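Local coordinates for putative exported protein (Bacteroides fragilis, PDB 4RAA) that is of unknown function but is probably exported from the cytoplasm and folds as a six-bladed beta-propeller, at residues L32-C38 with F66-F72; V73-G77 with Y114-F119; D315-L321 with S353-R359; L39-G44 with I55-N60; V323-K327 with L344-E349. All coordinates share one frame; numbering follows the deposited sequence.

Contact 1 of 5, residues L32-C38 with F66-F72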
# COMPACT_ATOMS: atom_id res chain seq x y z
N LEU A 32 -22.89 -6.80 26.82
CA LEU A 32 -21.55 -7.13 26.32
C LEU A 32 -20.73 -7.75 27.46
O LEU A 32 -20.75 -7.26 28.59
CB LEU A 32 -20.82 -5.90 25.79
CG LEU A 32 -21.38 -5.27 24.51
CD1 LEU A 32 -20.71 -3.93 24.25
CD2 LEU A 32 -21.18 -6.19 23.32
N GLN A 33 -20.02 -8.83 27.14
CA GLN A 33 -19.16 -9.55 28.11
C GLN A 33 -18.02 -8.62 28.54
O GLN A 33 -17.48 -7.87 27.72
CB GLN A 33 -18.61 -10.83 27.48
CG GLN A 33 -17.86 -11.77 28.41
CD GLN A 33 -17.19 -12.94 27.69
OE1 GLN A 33 -17.16 -13.02 26.46
NE2 GLN A 33 -16.64 -13.86 28.47
N THR A 34 -17.65 -8.69 29.82
CA THR A 34 -16.61 -7.82 30.37
C THR A 34 -15.40 -8.58 30.92
O THR A 34 -15.41 -9.04 32.06
CB THR A 34 -17.20 -6.89 31.44
OG1 THR A 34 -18.38 -6.26 30.92
CG2 THR A 34 -16.16 -5.83 31.89
N LYS A 35 -14.37 -8.73 30.08
CA LYS A 35 -13.09 -9.33 30.45
C LYS A 35 -12.02 -8.24 30.34
O LYS A 35 -12.23 -7.21 29.67
CB LYS A 35 -12.73 -10.49 29.51
CG LYS A 35 -13.58 -11.73 29.67
CD LYS A 35 -12.98 -12.96 28.99
CE LYS A 35 -12.94 -12.82 27.47
NZ LYS A 35 -12.40 -14.04 26.81
N ASP A 36 -10.88 -8.47 31.00
CA ASP A 36 -9.71 -7.57 30.92
C ASP A 36 -9.21 -7.37 29.48
O ASP A 36 -8.73 -6.28 29.14
CB ASP A 36 -8.56 -8.08 31.81
CG ASP A 36 -8.85 -7.94 33.32
OD1 ASP A 36 -10.03 -7.79 33.73
OD2 ASP A 36 -7.89 -7.97 34.11
N SER A 37 -9.34 -8.40 28.64
CA SER A 37 -8.95 -8.33 27.23
C SER A 37 -9.93 -7.53 26.34
O SER A 37 -9.55 -7.20 25.21
CB SER A 37 -8.73 -9.74 26.64
OG SER A 37 -9.87 -10.57 26.78
N CYS A 38 -11.14 -7.21 26.82
CA CYS A 38 -12.14 -6.51 26.00
C CYS A 38 -12.92 -5.41 26.73
O CYS A 38 -14.15 -5.33 26.63
CB CYS A 38 -13.10 -7.54 25.40
SG CYS A 38 -14.20 -8.34 26.59
N PHE A 66 -17.24 -9.10 18.85
CA PHE A 66 -18.16 -9.70 19.78
C PHE A 66 -19.12 -10.59 19.00
O PHE A 66 -19.26 -10.47 17.77
CB PHE A 66 -18.94 -8.64 20.55
CG PHE A 66 -18.15 -7.97 21.63
CD1 PHE A 66 -17.33 -6.88 21.35
CD2 PHE A 66 -18.24 -8.41 22.95
CE1 PHE A 66 -16.61 -6.25 22.36
CE2 PHE A 66 -17.53 -7.78 23.98
CZ PHE A 66 -16.71 -6.70 23.68
N ASN A 67 -19.80 -11.45 19.74
CA ASN A 67 -20.76 -12.41 19.21
C ASN A 67 -22.17 -11.82 19.33
O ASN A 67 -22.38 -10.89 20.10
CB ASN A 67 -20.61 -13.68 20.07
CG ASN A 67 -21.32 -14.88 19.52
OD1 ASN A 67 -22.05 -14.83 18.52
ND2 ASN A 67 -21.11 -16.00 20.19
N LYS A 68 -23.13 -12.38 18.57
CA LYS A 68 -24.56 -12.00 18.65
C LYS A 68 -25.07 -12.05 20.09
O LYS A 68 -25.82 -11.18 20.51
CB LYS A 68 -25.45 -12.93 17.79
CG LYS A 68 -25.28 -12.81 16.28
CD LYS A 68 -25.88 -11.53 15.71
CE LYS A 68 -25.67 -11.46 14.20
NZ LYS A 68 -26.31 -10.29 13.55
N SER A 69 -24.62 -13.07 20.83
CA SER A 69 -24.96 -13.26 22.24
C SER A 69 -24.24 -12.33 23.23
O SER A 69 -24.54 -12.37 24.42
CB SER A 69 -24.66 -14.71 22.61
OG SER A 69 -23.29 -14.97 22.39
N GLY A 70 -23.29 -11.50 22.75
CA GLY A 70 -22.52 -10.57 23.59
C GLY A 70 -21.17 -11.08 24.08
O GLY A 70 -20.48 -10.37 24.82
N ALA A 71 -20.78 -12.29 23.67
CA ALA A 71 -19.51 -12.89 24.07
C ALA A 71 -18.38 -12.29 23.26
O ALA A 71 -18.56 -11.99 22.09
CB ALA A 71 -19.53 -14.40 23.84
N PHE A 72 -17.22 -12.12 23.89
CA PHE A 72 -16.04 -11.60 23.23
C PHE A 72 -15.40 -12.73 22.42
O PHE A 72 -15.17 -13.81 22.97
CB PHE A 72 -15.06 -11.03 24.25
CG PHE A 72 -13.78 -10.52 23.64
CD1 PHE A 72 -13.80 -9.49 22.70
CD2 PHE A 72 -12.54 -11.03 24.04
CE1 PHE A 72 -12.63 -9.00 22.13
CE2 PHE A 72 -11.36 -10.54 23.48
CZ PHE A 72 -11.41 -9.52 22.53
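Leu-32 and Phe-66 open the tight side of this contact, in which the loop between the propeller strands 25-31 and 45-49 packs against the turn of the 62-67/72-79 hairpin. The Phe-66 ring is held from several directions. Leu-32 CD2 lies over one face, 4.0 Å from the ring centroid in a CH-pi contact, CD1 of Phe-72 sits above the opposite face near the rim, and the backbone O of Gln-33 comes in the ring plane at the edge. Ile-55 adds to this buried cluster. Cys-38 CB lies over the centre of one face of Phe-72, 3.4 Å from the centroid, while its SG stands obliquely to that ring and accepts from Lys-35 N.

Two hydrogen bonds fix the backbones beside it. Gln-33 N donates to Gly-70 O over 2.8 Å, in the type I turn 67-70. In the Gln-33 side chain CG lies trans to the backbone N (chi1 -172°), and the extended chain brings OE1 to Phe-72 N at 2.7 Å, the donor lying in the carbonyl plane.

Toward solvent the contact thins: exposed Ser-37 approaches the Phe-72 ring obliquely through OG, and Lys-35 CE meets the ring edge at CD2, 3.9 Å away.

Contact 2 of 5, residues V73-G77 with Y114-F119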
# COMPACT_ATOMS: atom_id res chain seq x y z
N VAL A 73 -15.12 -12.47 21.14
CA VAL A 73 -14.51 -13.45 20.23
C VAL A 73 -13.01 -13.20 20.16
O VAL A 73 -12.23 -14.10 20.44
CB VAL A 73 -15.10 -13.40 18.80
CG1 VAL A 73 -14.41 -14.42 17.87
CG2 VAL A 73 -16.61 -13.64 18.83
N ASN A 74 -12.62 -11.99 19.76
CA ASN A 74 -11.20 -11.63 19.59
C ASN A 74 -11.03 -10.13 19.27
O ASN A 74 -12.00 -9.47 18.88
CB ASN A 74 -10.59 -12.45 18.43
CG ASN A 74 -9.07 -12.50 18.47
OD1 ASN A 74 -8.44 -12.12 19.46
ND2 ASN A 74 -8.47 -12.98 17.38
N GLN A 75 -9.81 -9.60 19.46
CA GLN A 75 -9.47 -8.22 19.06
C GLN A 75 -8.83 -8.26 17.67
O GLN A 75 -8.07 -9.18 17.37
CB GLN A 75 -8.49 -7.54 20.04
CG GLN A 75 -8.25 -6.06 19.69
CD GLN A 75 -7.43 -5.28 20.69
OE1 GLN A 75 -7.09 -5.77 21.77
NE2 GLN A 75 -7.14 -4.03 20.34
N ILE A 76 -9.14 -7.25 16.85
CA ILE A 76 -8.58 -7.12 15.49
C ILE A 76 -7.35 -6.24 15.62
O ILE A 76 -7.48 -5.03 15.80
CB ILE A 76 -9.60 -6.53 14.48
CG1 ILE A 76 -10.89 -7.38 14.48
CG2 ILE A 76 -8.97 -6.45 13.08
CD1 ILE A 76 -11.88 -7.09 13.38
N GLY A 77 -6.17 -6.85 15.53
CA GLY A 77 -4.89 -6.15 15.68
C GLY A 77 -4.70 -5.74 17.12
O GLY A 77 -5.25 -6.38 18.02
N TYR A 114 -6.87 -6.39 7.65
CA TYR A 114 -6.92 -7.63 8.41
C TYR A 114 -7.83 -8.62 7.67
O TYR A 114 -8.64 -8.22 6.84
CB TYR A 114 -7.45 -7.37 9.81
CG TYR A 114 -6.63 -6.40 10.63
CD1 TYR A 114 -5.56 -6.83 11.42
CD2 TYR A 114 -6.93 -5.03 10.63
CE1 TYR A 114 -4.81 -5.93 12.18
CE2 TYR A 114 -6.19 -4.13 11.39
CZ TYR A 114 -5.13 -4.58 12.16
OH TYR A 114 -4.41 -3.68 12.89
N ASN A 115 -7.67 -9.91 7.99
CA ASN A 115 -8.47 -10.99 7.38
C ASN A 115 -9.90 -10.94 7.94
O ASN A 115 -10.07 -10.87 9.16
CB ASN A 115 -7.84 -12.35 7.71
CG ASN A 115 -8.42 -13.50 6.90
OD1 ASN A 115 -9.54 -13.92 7.14
ND2 ASN A 115 -7.62 -14.05 5.99
N ALA A 116 -10.90 -11.00 7.06
CA ALA A 116 -12.31 -10.96 7.48
C ALA A 116 -12.76 -12.24 8.20
O ALA A 116 -13.69 -12.18 8.99
CB ALA A 116 -13.21 -10.69 6.29
N THR A 117 -12.09 -13.36 7.92
CA THR A 117 -12.40 -14.67 8.51
C THR A 117 -11.66 -14.90 9.85
O THR A 117 -12.32 -15.03 10.88
CB THR A 117 -12.09 -15.83 7.52
OG1 THR A 117 -12.68 -15.53 6.25
CG2 THR A 117 -12.59 -17.19 8.01
N ASP A 118 -10.32 -14.93 9.82
CA ASP A 118 -9.50 -15.22 11.05
C ASP A 118 -8.94 -14.02 11.84
O ASP A 118 -8.32 -14.22 12.88
CB ASP A 118 -8.39 -16.28 10.76
CG ASP A 118 -7.29 -15.80 9.82
OD1 ASP A 118 -6.95 -14.60 9.80
OD2 ASP A 118 -6.72 -16.66 9.12
N PHE A 119 -9.13 -12.80 11.34
CA PHE A 119 -8.72 -11.52 12.00
C PHE A 119 -7.21 -11.21 12.10
O PHE A 119 -6.83 -10.21 12.74
CB PHE A 119 -9.43 -11.32 13.36
CG PHE A 119 -10.91 -11.57 13.31
CD1 PHE A 119 -11.72 -10.89 12.39
CD2 PHE A 119 -11.51 -12.47 14.20
CE1 PHE A 119 -13.09 -11.13 12.34
CE2 PHE A 119 -12.89 -12.71 14.16
CZ PHE A 119 -13.68 -12.03 13.23
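Ile-76 lays its CG2 methyl over one face of the Tyr-114 ring, 3.6 Å from the ring centroid and displaced toward the rim near CG and CD2. This branch stands anti to the backbone N of Ile-76, while CG1, trans to the carbonyl carbon (chi1 -55°), carries CD1 to Phe-119, where it meets CD1 of that ring at 3.9 Å. One isoleucine therefore spans two aromatic residues, one on the strand 110-115 and one in the turn that follows it. The backbone of Gly-77 continues the coverage of Tyr-114, with its CA 3.5 Å from CE1. The tyrosine hydroxyl is bound elsewhere, to the carbonyl of Gly-84.

Phe-119 forms the outer part of the contact. Its ring is approached obliquely by Asn-74 CB at 4.3 Å from CD2 and by Val-73 CG1 at 4.4 Å from CE2. Val-73 and Asn-74 together lie across from Val-65 in a classic beta bulge of strand 72-79. The turn that delivers Phe-119 is shaped by Asn-115, whose OD1 accepts from Thr-117 N (2.7 Å), an Asx turn, and also from Asp-118 N, an Asx motif.

The contact is consistent with packing between adjacent blades of the propeller. It rests on a methyl over the Tyr-114 face and oblique carbon contacts to Phe-119; Asn-115 OD1 is used within its own segment and Tyr-114 OH by Gly-84, so the cohesion between these two segments is dispersive and hydrophobic and lacks directional bonds.

Contact 3 of 5, residues D315-L321 with S353-R359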
# COMPACT_ATOMS: atom_id res chain seq x y z
N ASP A 315 -31.49 -4.20 10.96
CA ASP A 315 -32.31 -2.98 10.95
C ASP A 315 -32.61 -2.34 12.34
O ASP A 315 -33.51 -1.51 12.45
CB ASP A 315 -33.60 -3.20 10.12
CG ASP A 315 -33.33 -3.52 8.64
OD1 ASP A 315 -32.21 -3.28 8.12
OD2 ASP A 315 -34.27 -4.00 7.96
N TYR A 316 -31.84 -2.70 13.39
CA TYR A 316 -31.97 -2.11 14.74
C TYR A 316 -30.89 -1.04 14.93
O TYR A 316 -29.73 -1.29 14.63
CB TYR A 316 -31.84 -3.13 15.89
CG TYR A 316 -33.04 -4.03 16.17
CD1 TYR A 316 -34.04 -3.62 17.06
CD2 TYR A 316 -33.15 -5.29 15.58
CE1 TYR A 316 -35.14 -4.44 17.34
CE2 TYR A 316 -34.24 -6.12 15.85
CZ TYR A 316 -35.23 -5.70 16.73
OH TYR A 316 -36.30 -6.52 16.98
N HIS A 317 -31.29 0.12 15.45
CA HIS A 317 -30.37 1.22 15.78
C HIS A 317 -29.74 0.86 17.13
O HIS A 317 -30.44 0.32 17.99
CB HIS A 317 -31.12 2.55 15.86
CG HIS A 317 -31.71 2.97 14.56
ND1 HIS A 317 -31.22 4.02 13.82
CD2 HIS A 317 -32.72 2.43 13.83
CE1 HIS A 317 -31.92 4.13 12.71
NE2 HIS A 317 -32.84 3.18 12.69
N VAL A 318 -28.45 1.16 17.29
CA VAL A 318 -27.69 0.80 18.49
C VAL A 318 -27.38 2.04 19.33
O VAL A 318 -26.99 3.06 18.78
CB VAL A 318 -26.35 0.10 18.13
CG1 VAL A 318 -25.57 -0.29 19.39
CG2 VAL A 318 -26.62 -1.12 17.25
N ALA A 319 -27.54 1.92 20.65
CA ALA A 319 -27.22 3.00 21.59
C ALA A 319 -26.64 2.39 22.87
O ALA A 319 -27.37 1.73 23.59
CB ALA A 319 -28.47 3.80 21.91
N PRO A 320 -25.33 2.59 23.15
CA PRO A 320 -24.75 2.01 24.36
C PRO A 320 -25.17 2.81 25.59
O PRO A 320 -25.23 4.04 25.54
CB PRO A 320 -23.25 2.12 24.11
CG PRO A 320 -23.12 3.34 23.29
CD PRO A 320 -24.34 3.39 22.41
N LEU A 321 -25.47 2.08 26.67
CA LEU A 321 -25.94 2.64 27.93
C LEU A 321 -24.92 2.34 29.03
O LEU A 321 -24.45 1.21 29.15
CB LEU A 321 -27.29 2.00 28.28
CG LEU A 321 -28.40 2.05 27.21
CD1 LEU A 321 -29.57 1.17 27.62
CD2 LEU A 321 -28.89 3.47 26.96
N SER A 353 -20.84 -1.42 28.43
CA SER A 353 -22.16 -0.92 28.06
C SER A 353 -23.19 -2.00 27.71
O SER A 353 -22.85 -3.03 27.09
CB SER A 353 -22.05 0.03 26.85
OG SER A 353 -21.24 1.16 27.15
N ILE A 354 -24.43 -1.79 28.16
CA ILE A 354 -25.57 -2.61 27.74
C ILE A 354 -26.09 -1.89 26.49
O ILE A 354 -26.48 -0.72 26.56
CB ILE A 354 -26.70 -2.69 28.80
CG1 ILE A 354 -26.17 -3.37 30.08
CG2 ILE A 354 -27.92 -3.42 28.22
CD1 ILE A 354 -27.16 -3.46 31.22
N LEU A 355 -26.10 -2.60 25.36
CA LEU A 355 -26.59 -2.03 24.10
C LEU A 355 -28.11 -2.06 24.02
O LEU A 355 -28.73 -3.05 24.41
CB LEU A 355 -26.03 -2.77 22.88
CG LEU A 355 -24.51 -2.88 22.77
CD1 LEU A 355 -24.15 -3.58 21.47
CD2 LEU A 355 -23.84 -1.51 22.87
N LEU A 356 -28.67 -0.97 23.53
CA LEU A 356 -30.09 -0.82 23.25
C LEU A 356 -30.22 -1.00 21.74
O LEU A 356 -29.61 -0.25 20.97
CB LEU A 356 -30.60 0.58 23.64
CG LEU A 356 -31.94 1.07 23.08
CD1 LEU A 356 -33.08 0.09 23.30
CD2 LEU A 356 -32.28 2.42 23.68
N PHE A 357 -31.01 -2.00 21.34
CA PHE A 357 -31.37 -2.23 19.95
C PHE A 357 -32.80 -1.72 19.84
O PHE A 357 -33.68 -2.22 20.57
CB PHE A 357 -31.26 -3.70 19.59
CG PHE A 357 -29.84 -4.18 19.52
CD1 PHE A 357 -29.19 -4.61 20.66
CD2 PHE A 357 -29.15 -4.20 18.31
CE1 PHE A 357 -27.87 -5.06 20.60
CE2 PHE A 357 -27.84 -4.65 18.25
CZ PHE A 357 -27.19 -5.08 19.39
N VAL A 358 -33.03 -0.74 18.97
CA VAL A 358 -34.35 -0.10 18.79
C VAL A 358 -34.64 0.22 17.32
O VAL A 358 -33.75 0.61 16.58
CB VAL A 358 -34.46 1.19 19.66
CG1 VAL A 358 -33.36 2.20 19.33
CG2 VAL A 358 -35.83 1.83 19.55
N ARG A 359 -35.90 0.06 16.92
CA ARG A 359 -36.36 0.37 15.56
C ARG A 359 -37.87 0.60 15.54
O ARG A 359 -38.55 0.35 16.53
CB ARG A 359 -35.99 -0.74 14.57
CG ARG A 359 -36.62 -2.10 14.87
CD ARG A 359 -36.17 -3.19 13.90
NE ARG A 359 -36.83 -4.47 14.19
CZ ARG A 359 -36.68 -5.61 13.51
NH1 ARG A 359 -35.87 -5.68 12.45
NH2 ARG A 359 -37.36 -6.69 13.89
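Tyr-316 and Arg-359 stack at one end of an antiparallel strand pair: the guanidinium lies flat on the phenol ring, with planes 19° apart and centres separated by 4.0 Å. Arg-359 CG occupies the position between its backbone N and carbonyl carbon (chi1 62°), and the chain then runs extended to NE, taking CD over the ring at 3.7 Å from its centroid. The same NE makes a salt bridge to Glu-26 of strand 25-31.

Phe-357 crosses Tyr-316 at about a right angle, its ring edge turned to CB of Tyr-316, while it runs alongside Val-318; Val-318 CG2 is 3.9 Å from Phe-357 CE2. Leu-355 continues this face, where its CD2 touches Pro-320 CB, also at 3.9 Å. On the other face His-317, Ala-319 and Leu-321 are paired with Val-358, Leu-356 and Ile-354. The imidazole of His-317 is bonded through NE2 to Asp-265 and stacked on Phe-267.

Between the faces, these same three hydrogen-bonded pairs hold the backbones. Their first bond, His-317 N to Val-358 O, measures 2.8 Å.

The strand 354-360 also bonds to strand 25-31, so residues near both chain ends share one blade, consistent with the "velcro" ring closure of beta-propellers. The chemistry of the pair changes along its length: regular backbone bonding and apolar side chains through the middle, and at the Arg-359 end a cation held both by an aromatic face and by a carboxylate, which would probably stabilise the charge and offset the nearby guanidinium of Arg-264.

Contact 4 of 5, residues L39-G44 with I55-N60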
# COMPACT_ATOMS: atom_id res chain seq x y z
N LEU A 39 -12.19 -4.56 27.45
CA LEU A 39 -12.81 -3.41 28.13
C LEU A 39 -13.17 -2.36 27.07
O LEU A 39 -12.35 -2.08 26.19
CB LEU A 39 -11.88 -2.83 29.20
CG LEU A 39 -11.66 -3.75 30.42
CD1 LEU A 39 -10.42 -3.35 31.20
CD2 LEU A 39 -12.87 -3.78 31.34
N VAL A 40 -14.38 -1.81 27.14
CA VAL A 40 -14.89 -0.84 26.18
C VAL A 40 -15.33 0.44 26.88
O VAL A 40 -16.14 0.37 27.79
CB VAL A 40 -16.12 -1.42 25.42
CG1 VAL A 40 -16.72 -0.40 24.45
CG2 VAL A 40 -15.75 -2.70 24.68
N LYS A 41 -14.81 1.59 26.44
CA LYS A 41 -15.19 2.93 26.95
C LYS A 41 -16.35 3.51 26.14
O LYS A 41 -17.30 4.05 26.70
CB LYS A 41 -14.00 3.90 26.92
CG LYS A 41 -14.35 5.37 27.16
CD LYS A 41 -13.12 6.24 27.38
CE LYS A 41 -13.52 7.71 27.43
NZ LYS A 41 -12.40 8.58 27.90
N ASN A 42 -16.23 3.43 24.83
CA ASN A 42 -17.17 4.01 23.88
C ASN A 42 -17.50 2.99 22.78
O ASN A 42 -16.63 2.20 22.42
CB ASN A 42 -16.46 5.26 23.33
CG ASN A 42 -17.23 6.00 22.26
OD1 ASN A 42 -17.13 5.67 21.07
ND2 ASN A 42 -17.93 7.06 22.66
N VAL A 43 -18.74 2.97 22.30
CA VAL A 43 -19.11 2.10 21.15
C VAL A 43 -19.34 3.11 20.03
O VAL A 43 -20.48 3.53 19.77
CB VAL A 43 -20.32 1.17 21.41
CG1 VAL A 43 -20.69 0.37 20.16
CG2 VAL A 43 -20.01 0.21 22.55
N GLY A 44 -18.23 3.51 19.40
CA GLY A 44 -18.24 4.51 18.33
C GLY A 44 -18.94 4.08 17.06
O GLY A 44 -19.78 4.81 16.55
N ILE A 55 -17.07 -4.01 16.64
CA ILE A 55 -17.23 -2.79 17.44
C ILE A 55 -15.91 -2.04 17.53
O ILE A 55 -14.90 -2.64 17.90
CB ILE A 55 -17.73 -3.11 18.88
CG1 ILE A 55 -19.18 -3.63 18.81
CG2 ILE A 55 -17.65 -1.88 19.80
CD1 ILE A 55 -19.74 -4.14 20.12
N LEU A 56 -15.95 -0.74 17.23
CA LEU A 56 -14.80 0.16 17.35
C LEU A 56 -14.99 1.07 18.56
O LEU A 56 -16.02 1.74 18.67
CB LEU A 56 -14.66 1.03 16.10
CG LEU A 56 -13.63 2.16 16.09
CD1 LEU A 56 -12.23 1.67 16.45
CD2 LEU A 56 -13.63 2.80 14.71
N ASP A 57 -14.01 1.08 19.45
CA ASP A 57 -13.99 1.93 20.63
C ASP A 57 -13.12 3.12 20.24
O ASP A 57 -11.94 3.15 20.55
CB ASP A 57 -13.43 1.14 21.83
CG ASP A 57 -13.26 1.98 23.10
OD1 ASP A 57 -13.63 3.17 23.11
OD2 ASP A 57 -12.76 1.43 24.11
N SER A 58 -13.72 4.10 19.57
CA SER A 58 -12.99 5.31 19.09
C SER A 58 -12.43 6.23 20.19
O SER A 58 -11.66 7.16 19.89
CB SER A 58 -13.83 6.10 18.07
OG SER A 58 -15.14 6.32 18.54
N ALA A 59 -12.81 6.00 21.45
CA ALA A 59 -12.25 6.71 22.59
C ALA A 59 -10.84 6.17 22.90
O ALA A 59 -9.91 6.96 23.03
CB ALA A 59 -13.16 6.56 23.80
N ASN A 60 -10.71 4.84 23.03
CA ASN A 60 -9.41 4.16 23.26
C ASN A 60 -8.75 3.58 21.98
O ASN A 60 -7.63 3.08 22.05
CB ASN A 60 -9.58 3.02 24.27
CG ASN A 60 -9.99 3.50 25.66
OD1 ASN A 60 -9.69 4.62 26.07
ND2 ASN A 60 -10.66 2.62 26.40
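Strand 45-49, probably the innermost of a propeller blade, is entered through the loop 39-44, which packs on the last residues of the neighbouring strand 52-57 and the turn after it. At the centre is the buried carboxylate of Asp-57. Its two oxygens each take one successive backbone N-H of the loop: Lys-41 N reaches OD2 at 3.1 Å in a nearly straight bond (176°), and Asn-42 N reaches OD1, likewise at 3.1 Å. Both donors stand well above the carboxylate plane, by 54° and 64°. CG of Asp-57 is anti to the backbone N, which extends the carboxylate to the loop amides. Weaker bonds from Ala-59 N and Asn-60 N to OD1 tie the following turn to the same group.

Around this polar centre the contact is mixed. Ala-59 CB fits against two side chains, Asn-42 at CB and Lys-41 at CD, each 3.6 Å away, as the extended lysine passes over the methyl. The Ser-58 hydroxyl makes a weak bond to Asn-42 OD1. Gly-44 N donates to Leu-56 O at 2.9 Å, and Val-43 CG1 meets Ile-55 CG2 at 3.8 Å, the apolar end of the contact.

Strand pairing carries on beyond it, as Leu-56 bonds to Leu-45 and Ile-55 to Tyr-64 on strand 62-67. The backbone N and O of Val-43 bond to Tyr-307 OH and Ser-309 OG, and the Leu-56 side chain packs on strand 85-94.

Contact 5 of 5, residues V323-K327 with L344-E349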
# COMPACT_ATOMS: atom_id res chain seq x y z
N VAL A 323 -23.57 1.43 32.50
CA VAL A 323 -24.10 0.59 33.59
C VAL A 323 -24.18 1.35 34.92
O VAL A 323 -25.28 1.53 35.43
CB VAL A 323 -23.30 -0.74 33.74
CG1 VAL A 323 -23.72 -1.53 34.98
CG2 VAL A 323 -23.47 -1.59 32.47
N LEU A 324 -23.05 1.84 35.42
CA LEU A 324 -23.02 2.53 36.72
C LEU A 324 -23.98 3.71 36.81
O LEU A 324 -24.64 3.88 37.86
CB LEU A 324 -21.60 3.00 37.09
CG LEU A 324 -21.43 3.70 38.45
CD1 LEU A 324 -21.95 2.85 39.60
CD2 LEU A 324 -19.98 4.06 38.66
N SER A 325 -24.06 4.50 35.74
CA SER A 325 -24.97 5.66 35.67
C SER A 325 -26.43 5.21 35.86
O SER A 325 -27.17 5.82 36.63
CB SER A 325 -24.75 6.43 34.34
OG SER A 325 -25.47 7.65 34.31
N LEU A 326 -26.80 4.12 35.18
CA LEU A 326 -28.14 3.52 35.29
C LEU A 326 -28.39 2.80 36.62
O LEU A 326 -29.51 2.84 37.14
CB LEU A 326 -28.40 2.52 34.15
CG LEU A 326 -28.43 2.95 32.68
CD1 LEU A 326 -29.08 1.84 31.87
CD2 LEU A 326 -29.17 4.26 32.47
N LYS A 327 -27.37 2.10 37.14
CA LYS A 327 -27.51 1.40 38.43
C LYS A 327 -27.81 2.36 39.59
O LYS A 327 -28.61 2.04 40.47
CB LYS A 327 -26.31 0.51 38.74
CG LYS A 327 -26.19 -0.69 37.81
CD LYS A 327 -25.45 -1.86 38.44
CE LYS A 327 -26.32 -2.59 39.45
NZ LYS A 327 -25.64 -3.83 39.88
N LEU A 344 -29.65 -5.34 34.09
CA LEU A 344 -29.00 -4.35 34.97
C LEU A 344 -28.77 -4.91 36.41
O LEU A 344 -27.76 -4.59 37.07
CB LEU A 344 -29.85 -3.04 34.99
CG LEU A 344 -29.30 -1.64 35.25
CD1 LEU A 344 -28.23 -1.31 34.23
CD2 LEU A 344 -30.42 -0.60 35.17
N THR A 345 -29.70 -5.75 36.87
CA THR A 345 -29.62 -6.41 38.18
C THR A 345 -28.48 -7.45 38.24
O THR A 345 -27.85 -7.59 39.29
CB THR A 345 -30.99 -7.02 38.56
OG1 THR A 345 -31.95 -5.96 38.64
CG2 THR A 345 -30.95 -7.71 39.89
N ILE A 346 -28.24 -8.16 37.13
CA ILE A 346 -27.11 -9.13 37.00
C ILE A 346 -25.78 -8.50 36.50
O ILE A 346 -24.81 -9.23 36.24
CB ILE A 346 -27.46 -10.36 36.10
CG1 ILE A 346 -27.66 -9.98 34.61
CG2 ILE A 346 -28.69 -11.07 36.66
CD1 ILE A 346 -27.65 -11.16 33.65
N SER A 347 -25.73 -7.17 36.33
CA SER A 347 -24.54 -6.46 35.86
C SER A 347 -23.78 -5.86 37.04
O SER A 347 -24.38 -5.29 37.95
CB SER A 347 -24.91 -5.33 34.89
OG SER A 347 -25.49 -5.82 33.69
N ASN A 348 -22.46 -6.00 36.99
CA ASN A 348 -21.58 -5.38 37.97
C ASN A 348 -21.43 -3.91 37.61
O ASN A 348 -21.61 -3.53 36.44
CB ASN A 348 -20.21 -6.06 37.96
CG ASN A 348 -20.27 -7.51 38.41
OD1 ASN A 348 -21.04 -7.86 39.29
ND2 ASN A 348 -19.44 -8.34 37.81
N GLU A 349 -21.07 -3.09 38.60
CA GLU A 349 -20.86 -1.63 38.41
C GLU A 349 -19.78 -1.31 37.36
O GLU A 349 -19.87 -0.29 36.68
CB GLU A 349 -20.53 -0.90 39.73
CG GLU A 349 -21.68 -0.71 40.72
CD GLU A 349 -22.04 -1.93 41.54
OE1 GLU A 349 -21.32 -2.95 41.48
OE2 GLU A 349 -23.05 -1.88 42.29
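The flat peptide group at Ser-347 is met at its carbonyl end by NZ of Lys-327, which donates to Ser-347 O at 2.7 Å, nearly along the C=O axis (175°). The other flat group, the Glu-349 carboxylate, stays farther off, with OE2 4.0 Å from the same NZ, beyond salt-bridge range. Both belong to a helical excursion between the propeller strands 316-321 and 354-360, where helix 323-331 packs against the end of helix 338-345 and the loop beyond it.

The lysine reaches the carbonyl by bending at chi3 (75°), its methylenes running antiparallel alongside the Leu-344 side chain; CE comes to 3.4 Å from Leu-344 O. A positive amine beside carbonyls near the C-terminal end of helix 338-345 would probably be favoured electrostatically.

Deeper in, Leu-344 crosses Leu-326 at about a right angle, CD1 touching Leu-326 CB at 3.8 Å, and Phe-336 touches both. Ile-354 of the blade packs against Leu-344, Ser-347 and Val-323. The outer side is exposed: Leu-324 CD1 rests on the Glu-349 side chain, 3.7 Å from its CG. Val-323 turns one methyl toward the loop backbone, with CG1 3.3 Å from Asn-348 O.

In the fold
Contact 3 is the buried core of the set, two paired strands of the blade that also contains strand 25-31, whereas contacts 1, 2, 4 and 5 are only partly buried. Contact 5 is nested between strands 316-321 and 354-360, resting on Ile-354 and Leu-321, farther from the chain's centre. Contacts 1, 2 and 4 all reach the sheet that runs from strand 45-49 to strand 121-126; contact 4 lies inside the loop closed by contact 1, and Ile-55 meets Phe-66 between them. Chemistry follows place: regular backbone pairing in contact 3, a carboxylate gripping loop amides in contact 4, mixed aromatic and backbone contacts in contact 1, apolar packing, probably between blades, in contact 2, and a lysine-carbonyl bond in contact 5.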